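Local structure of hypothetical protein aq_1956 (Aquifex aeolicus, 2YVT) at residues E61-R64 and K65-H68; D79-F82 and R83-E87; E162-L165 and K166-N169; D190-P193 and E194-K197. The protein is of unknown function but belongs to the calcineurin-like metallophosphoesterase superfamily, and so probably hydrolyses phosphoester bonds with the help of bound metal ions. One frame throughout, in Å; residues are numbered along the deposited sequence.

Contact 1. Residues E61-R64 and K65-H68; sequences EPNR and KVIH
Asn63 and Lys65 meet where the chain turns from a loop into helix 65-86. The backbone N of Val66 bonds to Asn63 O at 3.1 Å, and the next carbonyl oxygen, Arg64 O, accepts from His68 N in a fairly straight bond (N-H...O 167°), the first i to i+4 bond of this part of the helix. Asn63 adds a side-chain cap: with CG anti to the backbone N (chi1 -179°), its OD1 swings over the turn and accepts from Lys65 N at 3.0 Å. The donor stands well above the amide plane, so the bond does not use a lone-pair direction. The same oxygen brushes Lys65 CB, 3.1 Å away.

Arg64 leans along Ile67, whose CD1 lies over one face of the guanidinium, 3.9 Å from CZ. The His68 ring lies against the backbone of Arg64, with Arg64 O over one face of the ring. Two waters join the polar ends: one sits 2.8 Å from both Arg64 NE and His68 NE2, the other bonds to Arg64 NH2 and to His68 NE2. Arg64 NH1 turns instead to Asp151 in a salt bridge, while Ile67 packs on Phe152 and Pro102.

Asn63 thus supplies an acceptor to a first-turn N-H, and the arginine is held by an acid, a methyl group and water, which would probably restrict its rotation on this outer surface.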
ATOM      1  N   GLU A  61      -3.222 -10.590  27.342  1.00 17.28           N
ATOM      2  CA  GLU A  61      -3.973 -11.025  26.173  1.00 16.13           C
ATOM      3  C   GLU A  61      -4.712  -9.841  25.550  1.00 15.75           C
ATOM      4  O   GLU A  61      -5.527  -9.214  26.216  1.00 16.15           O
ATOM      5  CB  GLU A  61      -4.962 -12.132  26.563  1.00 17.64           C
ATOM      6  CG  GLU A  61      -5.708 -12.754  25.383  1.00 18.47           C
ATOM      7  CD  GLU A  61      -4.786 -13.519  24.449  1.00 18.92           C
ATOM      8  OE1 GLU A  61      -3.986 -14.350  24.938  1.00 20.68           O
ATOM      9  OE2 GLU A  61      -4.859 -13.285  23.229  1.00 18.98           O
ATOM     10  N   PRO A  62      -4.418  -9.517  24.274  1.00 15.20           N
ATOM     11  CA  PRO A  62      -5.137  -8.412  23.640  1.00 15.59           C
ATOM     12  C   PRO A  62      -6.651  -8.551  23.751  1.00 15.56           C
ATOM     13  O   PRO A  62      -7.198  -9.646  23.577  1.00 15.94           O
ATOM     14  CB  PRO A  62      -4.680  -8.484  22.179  1.00 15.77           C
ATOM     15  CG  PRO A  62      -3.353  -9.112  22.251  1.00 16.38           C
ATOM     16  CD  PRO A  62      -3.433 -10.121  23.357  1.00 15.30           C
ATOM     17  N   ASN A  63      -7.313  -7.444  24.069  1.00 13.95           N
ATOM     18  CA  ASN A  63      -8.745  -7.445  24.331  1.00 14.33           C
ATOM     19  C   ASN A  63      -9.536  -7.327  23.032  1.00 13.87           C
ATOM     20  O   ASN A  63      -9.634  -6.242  22.448  1.00 14.31           O
ATOM     21  CB  ASN A  63      -9.081  -6.304  25.298  1.00 15.60           C
ATOM     22  CG  ASN A  63     -10.550  -6.237  25.656  1.00 17.17           C
ATOM     23  OD1 ASN A  63     -11.353  -7.102  25.280  1.00 16.68           O
ATOM     24  ND2 ASN A  63     -10.917  -5.188  26.392  1.00 19.49           N
ATOM     25  N   ARG A  64     -10.097  -8.452  22.584  1.00 13.88           N
ATOM     26  CA  ARG A  64     -10.832  -8.491  21.325  1.00 13.62           C
ATOM     27  C   ARG A  64     -12.140  -7.694  21.350  1.00 13.47           C
ATOM     28  O   ARG A  64     -12.729  -7.436  20.304  1.00 13.15           O
ATOM     29  CB  ARG A  64     -11.059  -9.937  20.868  1.00 13.73           C
ATOM     30  CG  ARG A  64      -9.767 -10.662  20.523  1.00 14.01           C
ATOM     31  CD  ARG A  64     -10.036 -12.026  19.892  1.00 14.79           C
ATOM     32  NE  ARG A  64     -10.642 -11.902  18.572  1.00 14.50           N
ATOM     33  CZ  ARG A  64      -9.959 -11.716  17.442  1.00 14.66           C
ATOM     34  NH1 ARG A  64      -8.633 -11.637  17.461  1.00 14.09           N
ATOM     35  NH2 ARG A  64     -10.607 -11.616  16.290  1.00 16.07           N
ATOM     36  N   LYS A  65     -12.583  -7.289  22.544  1.00 14.44           N
ATOM     37  CA  LYS A  65     -13.734  -6.390  22.647  1.00 16.30           C
ATOM     38  C   LYS A  65     -13.452  -5.073  21.922  1.00 15.14           C
ATOM     39  O   LYS A  65     -14.361  -4.475  21.358  1.00 16.24           O
ATOM     40  CB  LYS A  65     -14.107  -6.124  24.109  1.00 18.86           C
ATOM     41  CG  LYS A  65     -14.569  -7.350  24.864  1.00 23.51           C
ATOM     42  CD  LYS A  65     -15.209  -6.954  26.188  1.00 25.06           C
ATOM     43  CE  LYS A  65     -15.721  -8.171  26.940  1.00 27.38           C
ATOM     44  NZ  LYS A  65     -16.923  -8.773  26.294  1.00 28.83           N
ATOM     45  N   VAL A  66     -12.186  -4.648  21.911  1.00 14.05           N
ATOM     46  CA  VAL A  66     -11.796  -3.426  21.188  1.00 13.55           C
ATOM     47  C   VAL A  66     -12.048  -3.567  19.680  1.00 13.26           C
ATOM     48  O   VAL A  66     -12.509  -2.625  19.026  1.00 14.25           O
ATOM     49  CB  VAL A  66     -10.324  -3.021  21.492  1.00 13.35           C
ATOM     50  CG1 VAL A  66      -9.905  -1.819  20.662  1.00 14.21           C
ATOM     51  CG2 VAL A  66     -10.168  -2.700  22.972  1.00 14.38           C
ATOM     52  N   ILE A  67     -11.767  -4.751  19.135  1.00 12.46           N
ATOM     53  CA  ILE A  67     -12.082  -5.015  17.732  1.00 12.89           C
ATOM     54  C   ILE A  67     -13.590  -4.945  17.523  1.00 13.13           C
ATOM     55  O   ILE A  67     -14.082  -4.211  16.669  1.00 14.24           O
ATOM     56  CB  ILE A  67     -11.565  -6.401  17.269  1.00 11.80           C
ATOM     57  CG1 ILE A  67     -10.037  -6.458  17.359  1.00 12.34           C
ATOM     58  CG2 ILE A  67     -12.046  -6.710  15.851  1.00 12.61           C
ATOM     59  CD1 ILE A  67      -9.445  -7.843  17.134  1.00 13.36           C
ATOM     60  N   HIS A  68     -14.328  -5.695  18.332  1.00 14.54           N
ATOM     61  CA  HIS A  68     -15.762  -5.806  18.134  1.00 15.92           C
ATOM     62  C   HIS A  68     -16.473  -4.452  18.223  1.00 16.62           C
ATOM     63  O   HIS A  68     -17.348  -4.157  17.405  1.00 18.36           O
ATOM     64  CB  HIS A  68     -16.344  -6.841  19.102  1.00 17.25           C
ATOM     65  CG  HIS A  68     -15.696  -8.188  18.994  1.00 19.08           C
ATOM     66  ND1 HIS A  68     -15.526  -9.020  20.078  1.00 20.40           N
ATOM     67  CD2 HIS A  68     -15.160  -8.840  17.934  1.00 20.40           C
ATOM     68  CE1 HIS A  68     -14.919 -10.128  19.691  1.00 21.26           C
ATOM     69  NE2 HIS A  68     -14.684 -10.044  18.394  1.00 21.36           N
TER
HETATM   70  O   HOH W   1     -13.387 -12.545  18.659  1.00 21.76           O
HETATM   71  O   HOH W   2     -13.413 -11.194  16.008  1.00 24.40           O

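Contact 2. Residues D79-F82 and R83-E87; sequences DKFF and REIGE
Phe81 and Ile85 make the apolar part of this helical contact. Ile85 CG1 lies over one face of the Phe81 ring, 3.3 Å from CE1, a close approach that also brings CD1 to the ring's rim. Phe81 has CG anti to the backbone N (chi1 167°), which lays its ring toward the following turn, and its CD2 sits over the centre of the Phe82 ring.

The backbone bonds are those of a regular alpha helix, the last turns of helix 65-86: Arg83 N to Asp79 O, Glu84 N to Lys80 O, Ile85 N to Phe81 O at 2.9 Å and Gly86 N to Phe82 O at 2.8 Å. The helix packs its buried side on the fold: Phe82 touches helix 103-112 and strand 120-122, Ile85 meets Leu21 of helix 21-31, and the Phe81 ring also meets that of Phe14.

The polar contacts involve Lys80, Arg83 and Glu84. Lys80 and Glu84 run side by side, and Glu84 OE2 comes within 3.4 Å of Lys80 CE, yet 4.7 Å separates it from Lys80 NZ, so the opposite charges lie near each other without forming a salt bridge. Arg83 NH2 lies 3.6 Å from Lys80 CG, and its NH1 makes a long salt bridge with Glu84 OE2. Lys80 has a cation-pi partner in Phe18.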
ATOM      1  N   ASP A  79     -16.155   0.681   3.368  1.00 10.93           N
ATOM      2  CA  ASP A  79     -17.158   0.705   2.313  1.00 12.03           C
ATOM      3  C   ASP A  79     -17.157   2.063   1.617  1.00 11.62           C
ATOM      4  O   ASP A  79     -17.231   2.137   0.388  1.00 12.85           O
ATOM      5  CB  ASP A  79     -18.542   0.392   2.880  1.00 13.60           C
ATOM      6  CG  ASP A  79     -18.700  -1.057   3.282  1.00 15.81           C
ATOM      7  OD1 ASP A  79     -17.827  -1.892   2.960  1.00 16.95           O
ATOM      8  OD2 ASP A  79     -19.721  -1.362   3.942  1.00 17.19           O
ATOM      9  N   LYS A  80     -17.039   3.131   2.404  1.00 11.55           N
ATOM     10  CA  LYS A  80     -16.989   4.484   1.846  1.00 10.94           C
ATOM     11  C   LYS A  80     -15.741   4.686   0.996  1.00 10.92           C
ATOM     12  O   LYS A  80     -15.802   5.300  -0.075  1.00 11.78           O
ATOM     13  CB  LYS A  80     -17.048   5.525   2.964  1.00 12.46           C
ATOM     14  CG  LYS A  80     -17.151   6.955   2.482  1.00 13.49           C
ATOM     15  CD  LYS A  80     -17.267   7.862   3.685  1.00 16.04           C
ATOM     16  CE  LYS A  80     -17.225   9.329   3.321  1.00 18.17           C
ATOM     17  NZ  LYS A  80     -17.283  10.133   4.583  1.00 21.26           N
ATOM     18  N   PHE A  81     -14.616   4.144   1.459  1.00 10.55           N
ATOM     19  CA  PHE A  81     -13.383   4.206   0.685  1.00  9.94           C
ATOM     20  C   PHE A  81     -13.547   3.510  -0.672  1.00 10.10           C
ATOM     21  O   PHE A  81     -13.202   4.076  -1.703  1.00 10.41           O
ATOM     22  CB  PHE A  81     -12.223   3.573   1.461  1.00 10.27           C
ATOM     23  CG  PHE A  81     -10.998   3.315   0.618  1.00  9.77           C
ATOM     24  CD1 PHE A  81     -10.103   4.336   0.333  1.00 10.48           C
ATOM     25  CD2 PHE A  81     -10.742   2.041   0.113  1.00 10.74           C
ATOM     26  CE1 PHE A  81      -8.969   4.101  -0.447  1.00  9.95           C
ATOM     27  CE2 PHE A  81      -9.610   1.795  -0.666  1.00 11.06           C
ATOM     28  CZ  PHE A  81      -8.727   2.829  -0.950  1.00 10.47           C
ATOM     29  N   PHE A  82     -14.062   2.282  -0.680  1.00  9.63           N
ATOM     30  CA  PHE A  82     -14.179   1.593  -1.960  1.00 10.33           C
ATOM     31  C   PHE A  82     -15.139   2.294  -2.904  1.00 10.34           C
ATOM     32  O   PHE A  82     -14.863   2.399  -4.099  1.00 10.85           O
ATOM     33  CB  PHE A  82     -14.532   0.119  -1.783  1.00 11.08           C
ATOM     34  CG  PHE A  82     -13.387  -0.704  -1.282  1.00 11.45           C
ATOM     35  CD1 PHE A  82     -12.307  -0.987  -2.117  1.00 13.35           C
ATOM     36  CD2 PHE A  82     -13.365  -1.174   0.024  1.00 11.44           C
ATOM     37  CE1 PHE A  82     -11.223  -1.743  -1.657  1.00 13.13           C
ATOM     38  CE2 PHE A  82     -12.291  -1.931   0.497  1.00 11.58           C
ATOM     39  CZ  PHE A  82     -11.214  -2.214  -0.348  1.00 12.03           C
ATOM     40  N   ARG A  83     -16.234   2.825  -2.366  1.00 11.91           N
ATOM     41  CA  ARG A  83     -17.172   3.582  -3.196  1.00 12.70           C
ATOM     42  C   ARG A  83     -16.509   4.827  -3.801  1.00 12.41           C
ATOM     43  O   ARG A  83     -16.563   5.045  -5.009  1.00 12.19           O
ATOM     44  CB  ARG A  83     -18.426   3.963  -2.395  1.00 14.33           C
ATOM     45  CG  ARG A  83     -19.334   4.956  -3.107  1.00 17.00           C
ATOM     46  CD  ARG A  83     -20.678   5.103  -2.412  1.00 20.72           C
ATOM     47  NE  ARG A  83     -20.544   5.514  -1.015  1.00 23.95           N
ATOM     48  CZ  ARG A  83     -20.378   6.768  -0.594  1.00 26.30           C
ATOM     49  NH1 ARG A  83     -20.312   7.778  -1.456  1.00 27.22           N
ATOM     50  NH2 ARG A  83     -20.268   7.012   0.707  1.00 28.06           N
ATOM     51  N   GLU A  84     -15.866   5.635  -2.959  1.00 10.98           N
ATOM     52  CA  GLU A  84     -15.350   6.920  -3.421  1.00 11.49           C
ATOM     53  C   GLU A  84     -14.125   6.774  -4.314  1.00 11.13           C
ATOM     54  O   GLU A  84     -13.956   7.524  -5.272  1.00 12.85           O
ATOM     55  CB  GLU A  84     -15.120   7.874  -2.239  1.00 12.27           C
ATOM     56  CG  GLU A  84     -16.433   8.217  -1.542  1.00 15.53           C
ATOM     57  CD  GLU A  84     -16.402   9.504  -0.746  1.00 16.91           C
ATOM     58  OE1 GLU A  84     -15.402  10.236  -0.795  1.00 18.88           O
ATOM     59  OE2 GLU A  84     -17.404   9.778  -0.063  1.00 20.59           O
ATOM     60  N   ILE A  85     -13.284   5.786  -4.023  1.00 10.15           N
ATOM     61  CA  ILE A  85     -12.199   5.460  -4.942  1.00 11.24           C
ATOM     62  C   ILE A  85     -12.748   4.855  -6.239  1.00 10.83           C
ATOM     63  O   ILE A  85     -12.320   5.234  -7.328  1.00 11.58           O
ATOM     64  CB  ILE A  85     -11.163   4.515  -4.294  1.00 12.79           C
ATOM     65  CG1 ILE A  85     -10.390   5.255  -3.201  1.00 14.25           C
ATOM     66  CG2 ILE A  85     -10.197   3.946  -5.352  1.00 15.28           C
ATOM     67  CD1 ILE A  85      -9.513   6.420  -3.704  1.00 15.42           C
ATOM     68  N   GLY A  86     -13.694   3.923  -6.117  1.00 11.07           N
ATOM     69  CA  GLY A  86     -14.315   3.290  -7.286  1.00 11.10           C
ATOM     70  C   GLY A  86     -14.903   4.300  -8.259  1.00 11.29           C
ATOM     71  O   GLY A  86     -14.708   4.191  -9.472  1.00 11.67           O
ATOM     72  N   GLU A  87     -15.591   5.302  -7.716  1.00 12.56           N
ATOM     73  CA  GLU A  87     -16.224   6.352  -8.523  1.00 13.04           C
ATOM     74  C   GLU A  87     -15.244   7.237  -9.301  1.00 12.65           C
ATOM     75  O   GLU A  87     -15.655   7.974 -10.198  1.00 14.03           O
ATOM     76  CB  GLU A  87     -17.148   7.205  -7.652  1.00 14.98           C
ATOM     77  CG  GLU A  87     -18.395   6.443  -7.224  1.00 18.23           C
ATOM     78  CD  GLU A  87     -19.422   7.303  -6.517  1.00 21.68           C
ATOM     79  OE1 GLU A  87     -19.173   8.513  -6.318  1.00 24.93           O
ATOM     80  OE2 GLU A  87     -20.490   6.762  -6.166  1.00 23.83           O
TER

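Contact 3. Residues E162-L165 and K166-N169; sequences EYIL and KFVN
Lys166 folds back on Tyr163: its NZ donates to Tyr163 O at 2.9 Å, lying in the carbonyl plane on a lone pair. The ammonium also stands 3.8 Å from the centroid of the Tyr163 ring, 33° off the normal, an off-centre cation-pi contact displaced toward the CD1-CE1 bond. One nitrogen therefore serves a carbonyl and an aromatic ring of the same residue. Bends at chi3 (-48°) and chi4 (-57°) curl the lysine chain back far enough to do so.

On the other flank, Phe167 CE2 meets Ile164 CG2 and Leu165 CD2, each at 4.1 Å, while Phe167 CD2 passes close to Ile164 O. Leu165 CD2 also reaches Val168 CG2, the two side chains running alongside each other.

The backbone behind these groups tightens into 3-10 geometry. Val168 N bonds to Leu165 O at 3.1 Å, three residues back, and Phe167 N makes a weak bond to Ile164 O. A water donates to Leu165 O and accepts from Asn169 N, bridging a span that an alpha helix would close directly.

This turn extends helix 158-164 toward strand 175-180. Leu165 and Val168 face Ile137 of strand 134-144 and also touch helix 202-211, and the Phe167 ring meets that of Phe127 in strand 126-130.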
ATOM      1  N   GLU A 162       8.824 -14.118   2.919  1.00 12.68           N
ATOM      2  CA  GLU A 162       9.641 -14.900   1.996  1.00 16.04           C
ATOM      3  C   GLU A 162       8.922 -16.181   1.564  1.00 14.19           C
ATOM      4  O   GLU A 162       8.946 -16.551   0.387  1.00 15.70           O
ATOM      5  CB  GLU A 162      11.003 -15.201   2.624  1.00 16.75           C
ATOM      6  CG  GLU A 162      11.812 -13.936   2.912  1.00 20.49           C
ATOM      7  CD  GLU A 162      13.198 -14.207   3.479  1.00 21.45           C
ATOM      8  OE1 GLU A 162      13.469 -15.338   3.946  1.00 25.33           O
ATOM      9  OE2 GLU A 162      14.014 -13.265   3.477  1.00 24.80           O
ATOM     10  N   TYR A 163       8.248 -16.825   2.512  1.00 13.25           N
ATOM     11  CA  TYR A 163       7.517 -18.054   2.246  1.00 13.54           C
ATOM     12  C   TYR A 163       6.386 -17.843   1.235  1.00 13.11           C
ATOM     13  O   TYR A 163       6.222 -18.617   0.286  1.00 14.55           O
ATOM     14  CB  TYR A 163       6.944 -18.609   3.553  1.00 14.97           C
ATOM     15  CG  TYR A 163       6.258 -19.943   3.392  1.00 15.28           C
ATOM     16  CD1 TYR A 163       7.008 -21.103   3.166  1.00 16.04           C
ATOM     17  CD2 TYR A 163       4.868 -20.044   3.442  1.00 15.38           C
ATOM     18  CE1 TYR A 163       6.392 -22.341   3.003  1.00 17.12           C
ATOM     19  CE2 TYR A 163       4.235 -21.291   3.288  1.00 15.92           C
ATOM     20  CZ  TYR A 163       5.009 -22.424   3.072  1.00 15.96           C
ATOM     21  OH  TYR A 163       4.392 -23.643   2.904  1.00 17.21           O
ATOM     22  N   ILE A 164       5.599 -16.792   1.442  1.00 12.70           N
ATOM     23  CA  ILE A 164       4.477 -16.510   0.558  1.00 12.55           C
ATOM     24  C   ILE A 164       4.953 -16.106  -0.836  1.00 13.39           C
ATOM     25  O   ILE A 164       4.400 -16.560  -1.840  1.00 13.95           O
ATOM     26  CB  ILE A 164       3.574 -15.394   1.144  1.00 12.74           C
ATOM     27  CG1 ILE A 164       2.854 -15.887   2.409  1.00 13.48           C
ATOM     28  CG2 ILE A 164       2.598 -14.854   0.075  1.00 13.88           C
ATOM     29  CD1 ILE A 164       1.872 -17.059   2.195  1.00 14.87           C
ATOM     30  N   LEU A 165       5.998 -15.284  -0.896  1.00 13.37           N
ATOM     31  CA  LEU A 165       6.431 -14.703  -2.167  1.00 15.55           C
ATOM     32  C   LEU A 165       7.152 -15.678  -3.094  1.00 16.82           C
ATOM     33  O   LEU A 165       7.541 -15.313  -4.210  1.00 18.12           O
ATOM     34  CB  LEU A 165       7.253 -13.432  -1.933  1.00 15.79           C
ATOM     35  CG  LEU A 165       6.436 -12.207  -1.519  1.00 16.48           C
ATOM     36  CD1 LEU A 165       7.361 -11.051  -1.120  1.00 17.74           C
ATOM     37  CD2 LEU A 165       5.490 -11.772  -2.641  1.00 17.02           C
ATOM     38  N   LYS A 166       7.286 -16.927  -2.655  1.00 18.74           N
ATOM     39  CA  LYS A 166       7.778 -17.986  -3.533  1.00 21.03           C
ATOM     40  C   LYS A 166       6.912 -18.139  -4.789  1.00 20.85           C
ATOM     41  O   LYS A 166       7.363 -18.709  -5.789  1.00 22.82           O
ATOM     42  CB  LYS A 166       7.876 -19.312  -2.779  1.00 22.89           C
ATOM     43  CG  LYS A 166       8.983 -19.342  -1.735  1.00 25.65           C
ATOM     44  CD  LYS A 166       9.466 -20.764  -1.426  1.00 28.15           C
ATOM     45  CE  LYS A 166       8.314 -21.727  -1.161  1.00 29.44           C
ATOM     46  NZ  LYS A 166       7.441 -21.263  -0.052  1.00 30.10           N
ATOM     47  N   PHE A 167       5.682 -17.615  -4.751  1.00 20.08           N
ATOM     48  CA  PHE A 167       4.778 -17.722  -5.906  1.00 20.24           C
ATOM     49  C   PHE A 167       5.252 -16.933  -7.127  1.00 21.12           C
ATOM     50  O   PHE A 167       4.905 -17.260  -8.259  1.00 21.17           O
ATOM     51  CB  PHE A 167       3.310 -17.395  -5.552  1.00 20.73           C
ATOM     52  CG  PHE A 167       3.005 -15.923  -5.369  1.00 20.15           C
ATOM     53  CD1 PHE A 167       2.954 -15.060  -6.462  1.00 20.37           C
ATOM     54  CD2 PHE A 167       2.698 -15.415  -4.108  1.00 19.59           C
ATOM     55  CE1 PHE A 167       2.652 -13.710  -6.292  1.00 20.83           C
ATOM     56  CE2 PHE A 167       2.389 -14.069  -3.930  1.00 20.45           C
ATOM     57  CZ  PHE A 167       2.372 -13.215  -5.021  1.00 20.59           C
ATOM     58  N   VAL A 168       6.053 -15.900  -6.891  1.00 21.33           N
ATOM     59  CA  VAL A 168       6.481 -15.016  -7.976  1.00 24.13           C
ATOM     60  C   VAL A 168       7.207 -15.795  -9.082  1.00 26.08           C
ATOM     61  O   VAL A 168       6.982 -15.547 -10.270  1.00 26.87           O
ATOM     62  CB  VAL A 168       7.340 -13.839  -7.439  1.00 24.15           C
ATOM     63  CG1 VAL A 168       7.787 -12.923  -8.578  1.00 24.35           C
ATOM     64  CG2 VAL A 168       6.555 -13.047  -6.405  1.00 25.08           C
ATOM     65  N   ASN A 169       8.043 -16.755  -8.683  1.00 28.39           N
ATOM     66  CA  ASN A 169       8.775 -17.626  -9.616  1.00 31.25           C
ATOM     67  C   ASN A 169       7.907 -18.608 -10.411  1.00 31.52           C
ATOM     68  O   ASN A 169       8.405 -19.299 -11.305  1.00 32.51           O
ATOM     69  CB  ASN A 169       9.851 -18.415  -8.865  1.00 33.21           C
ATOM     70  CG  ASN A 169      11.073 -17.578  -8.530  1.00 34.81           C
ATOM     71  OD1 ASN A 169      11.214 -16.435  -8.977  1.00 35.66           O
ATOM     72  ND2 ASN A 169      11.975 -18.152  -7.741  1.00 35.49           N
TER
HETATM   73  O   HOH W   3       9.545 -16.254  -5.980  1.00 30.65           O

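Contact 4. Residues D190-P193 and E194-K197; sequences DRTP and EDPK
Arg191 crosses the mouth of a tight loop to reach Pro196, and its side chain can be followed outward from the backbone. CB points toward residues 194-197. CG comes within 3.5 Å of Lys197 O, and CD lies near two carbonyl oxygens, Pro196 O at 3.3 Å and Lys197 O a little farther. Beyond the bend at chi3, NE donates to Glu187 O, earlier in the same loop. At the tip, NH1 gives a nearly straight bond to Pro196 O (2.9 Å, N-H...O 163°), with the oxygen at the edge of the guanidinium and within 1° of its plane.

Thr192 supports the turn itself. Its OG1 sits between the backbone N and the carbonyl carbon (chi1 70°), from where it accepts from Glu194 N at 3.3 Å. A water links Thr192 OG1 with Asp195 OD2, to which it donates at 2.6 Å; this carboxylate oxygen also bonds to His199 NE2. A second water lies between the two arms, accepting from Thr192 N and lying near the carbonyl oxygens of Asp195 and Lys197.

At the base Asp190 joins the arms through His198 ND1 and Gly200 N, and also bonds to Gly186 N, earlier in the loop. Residues 192 to 195 form a type I beta turn; the Thr192 OG1 bond to Glu194 N, two residues on, is the interaction of an ST turn, at the tip of the long loop between strand 175-180 and helix 202-211.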
ATOM      1  N   ASP A 190      12.499   5.814   2.847  1.00 11.12           N
ATOM      2  CA  ASP A 190      11.987   5.454   4.170  1.00 12.43           C
ATOM      3  C   ASP A 190      12.341   6.487   5.235  1.00 12.94           C
ATOM      4  O   ASP A 190      12.390   6.172   6.427  1.00 13.06           O
ATOM      5  CB  ASP A 190      12.407   4.028   4.566  1.00 11.82           C
ATOM      6  CG  ASP A 190      13.831   3.945   5.085  1.00 12.92           C
ATOM      7  OD1 ASP A 190      14.700   4.691   4.596  1.00 12.82           O
ATOM      8  OD2 ASP A 190      14.068   3.102   5.975  1.00 13.80           O
ATOM      9  N   ARG A 191      12.558   7.726   4.787  1.00 12.89           N
ATOM     10  CA  ARG A 191      12.950   8.804   5.680  1.00 15.18           C
ATOM     11  C   ARG A 191      12.213  10.112   5.419  1.00 16.30           C
ATOM     12  O   ARG A 191      11.647  10.326   4.341  1.00 15.25           O
ATOM     13  CB  ARG A 191      14.459   9.032   5.597  1.00 16.19           C
ATOM     14  CG  ARG A 191      15.266   7.820   6.033  1.00 15.66           C
ATOM     15  CD  ARG A 191      16.648   8.219   6.544  1.00 16.53           C
ATOM     16  NE  ARG A 191      17.478   8.740   5.466  1.00 18.23           N
ATOM     17  CZ  ARG A 191      18.713   9.200   5.624  1.00 19.67           C
ATOM     18  NH1 ARG A 191      19.276   9.207   6.827  1.00 20.93           N
ATOM     19  NH2 ARG A 191      19.383   9.654   4.576  1.00 20.89           N
ATOM     20  N   THR A 192      12.209  10.964   6.442  1.00 18.27           N
ATOM     21  CA  THR A 192      11.782  12.355   6.332  1.00 21.15           C
ATOM     22  C   THR A 192      12.940  13.212   6.849  1.00 23.55           C
ATOM     23  O   THR A 192      13.845  12.690   7.506  1.00 23.06           O
ATOM     24  CB  THR A 192      10.520  12.656   7.181  1.00 21.45           C
ATOM     25  OG1 THR A 192      10.850  12.623   8.578  1.00 21.99           O
ATOM     26  CG2 THR A 192       9.401  11.659   6.892  1.00 22.31           C
ATOM     27  N   PRO A 193      12.922  14.525   6.558  1.00 25.48           N
ATOM     28  CA  PRO A 193      13.961  15.407   7.112  1.00 26.82           C
ATOM     29  C   PRO A 193      13.951  15.571   8.647  1.00 28.64           C
ATOM     30  O   PRO A 193      14.915  16.104   9.204  1.00 28.72           O
ATOM     31  CB  PRO A 193      13.685  16.750   6.426  1.00 27.15           C
ATOM     32  CG  PRO A 193      12.835  16.410   5.219  1.00 26.53           C
ATOM     33  CD  PRO A 193      12.004  15.253   5.663  1.00 25.37           C
ATOM     34  N   GLU A 194      12.890  15.109   9.314  1.00 29.83           N
ATOM     35  CA  GLU A 194      12.726  15.304  10.764  1.00 31.26           C
ATOM     36  C   GLU A 194      13.617  14.444  11.649  1.00 30.70           C
ATOM     37  O   GLU A 194      13.862  14.793  12.811  1.00 31.28           O
ATOM     38  CB  GLU A 194      11.277  15.091  11.189  1.00 33.46           C
ATOM     39  CG  GLU A 194      10.575  16.353  11.629  1.00 36.26           C
ATOM     40  CD  GLU A 194       9.576  16.831  10.614  1.00 37.63           C
ATOM     41  OE1 GLU A 194       9.240  16.041   9.705  1.00 38.80           O
ATOM     42  OE2 GLU A 194       9.116  17.987  10.726  1.00 38.98           O
ATOM     43  N   ASP A 195      14.061  13.308  11.120  1.00 29.05           N
ATOM     44  CA  ASP A 195      15.044  12.473  11.797  1.00 29.41           C
ATOM     45  C   ASP A 195      15.855  11.700  10.763  1.00 28.67           C
ATOM     46  O   ASP A 195      15.327  11.339   9.712  1.00 28.83           O
ATOM     47  CB  ASP A 195      14.380  11.539  12.817  1.00 30.40           C
ATOM     48  CG  ASP A 195      13.390  10.581  12.186  1.00 30.87           C
ATOM     49  OD1 ASP A 195      13.822   9.533  11.664  1.00 31.52           O
ATOM     50  OD2 ASP A 195      12.176  10.855  12.242  1.00 31.01           O
ATOM     51  N   PRO A 196      17.151  11.470  11.042  1.00 27.29           N
ATOM     52  CA  PRO A 196      17.983  10.669  10.140  1.00 25.84           C
ATOM     53  C   PRO A 196      17.664   9.175  10.214  1.00 23.95           C
ATOM     54  O   PRO A 196      18.242   8.382   9.462  1.00 22.72           O
ATOM     55  CB  PRO A 196      19.404  10.931  10.656  1.00 26.02           C
ATOM     56  CG  PRO A 196      19.219  11.238  12.100  1.00 26.25           C
ATOM     57  CD  PRO A 196      17.913  11.968  12.204  1.00 27.27           C
ATOM     58  N   LYS A 197      16.753   8.796  11.108  1.00 23.47           N
ATOM     59  CA  LYS A 197      16.424   7.392  11.309  1.00 23.60           C
ATOM     60  C   LYS A 197      15.670   6.825  10.119  1.00 21.61           C
ATOM     61  O   LYS A 197      14.848   7.505   9.494  1.00 21.85           O
ATOM     62  CB  LYS A 197      15.595   7.180  12.575  1.00 26.27           C
ATOM     63  CG  LYS A 197      16.357   7.366  13.868  1.00 27.67           C
ATOM     64  CD  LYS A 197      15.520   6.863  15.034  1.00 29.10           C
ATOM     65  CE  LYS A 197      15.790   7.667  16.286  1.00 29.35           C
ATOM     66  NZ  LYS A 197      15.298   9.087  16.219  1.00 29.31           N
TER
HETATM   67  O   HOH W   4      13.570   9.812   8.824  1.00 22.25           O
HETATM   68  O   HOH W   5      11.119  10.340   9.883  1.00 29.31           O

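From the N terminus the four contacts follow in series; each is local, between adjoining segments, none closes a long loop, and there is no nesting or crossing. Contacts 1 and 2 share helix 65-86: the first marks its start after the loop from helix 46-57, the second its final turns before strand 91-95, their centres about 27 Å apart. Contact 3 continues helix 158-164 toward strand 175-180, beside the sheet that contains strand 134-144. Contact 4 bends the loop between that strand 175-180 and helix 202-211, and lies on the opposite side of the chain's centre from contact 2. Contacts 3 and 4 thus flank strand 175-180 in sequence, yet their nearest atoms stay about 17 Å apart.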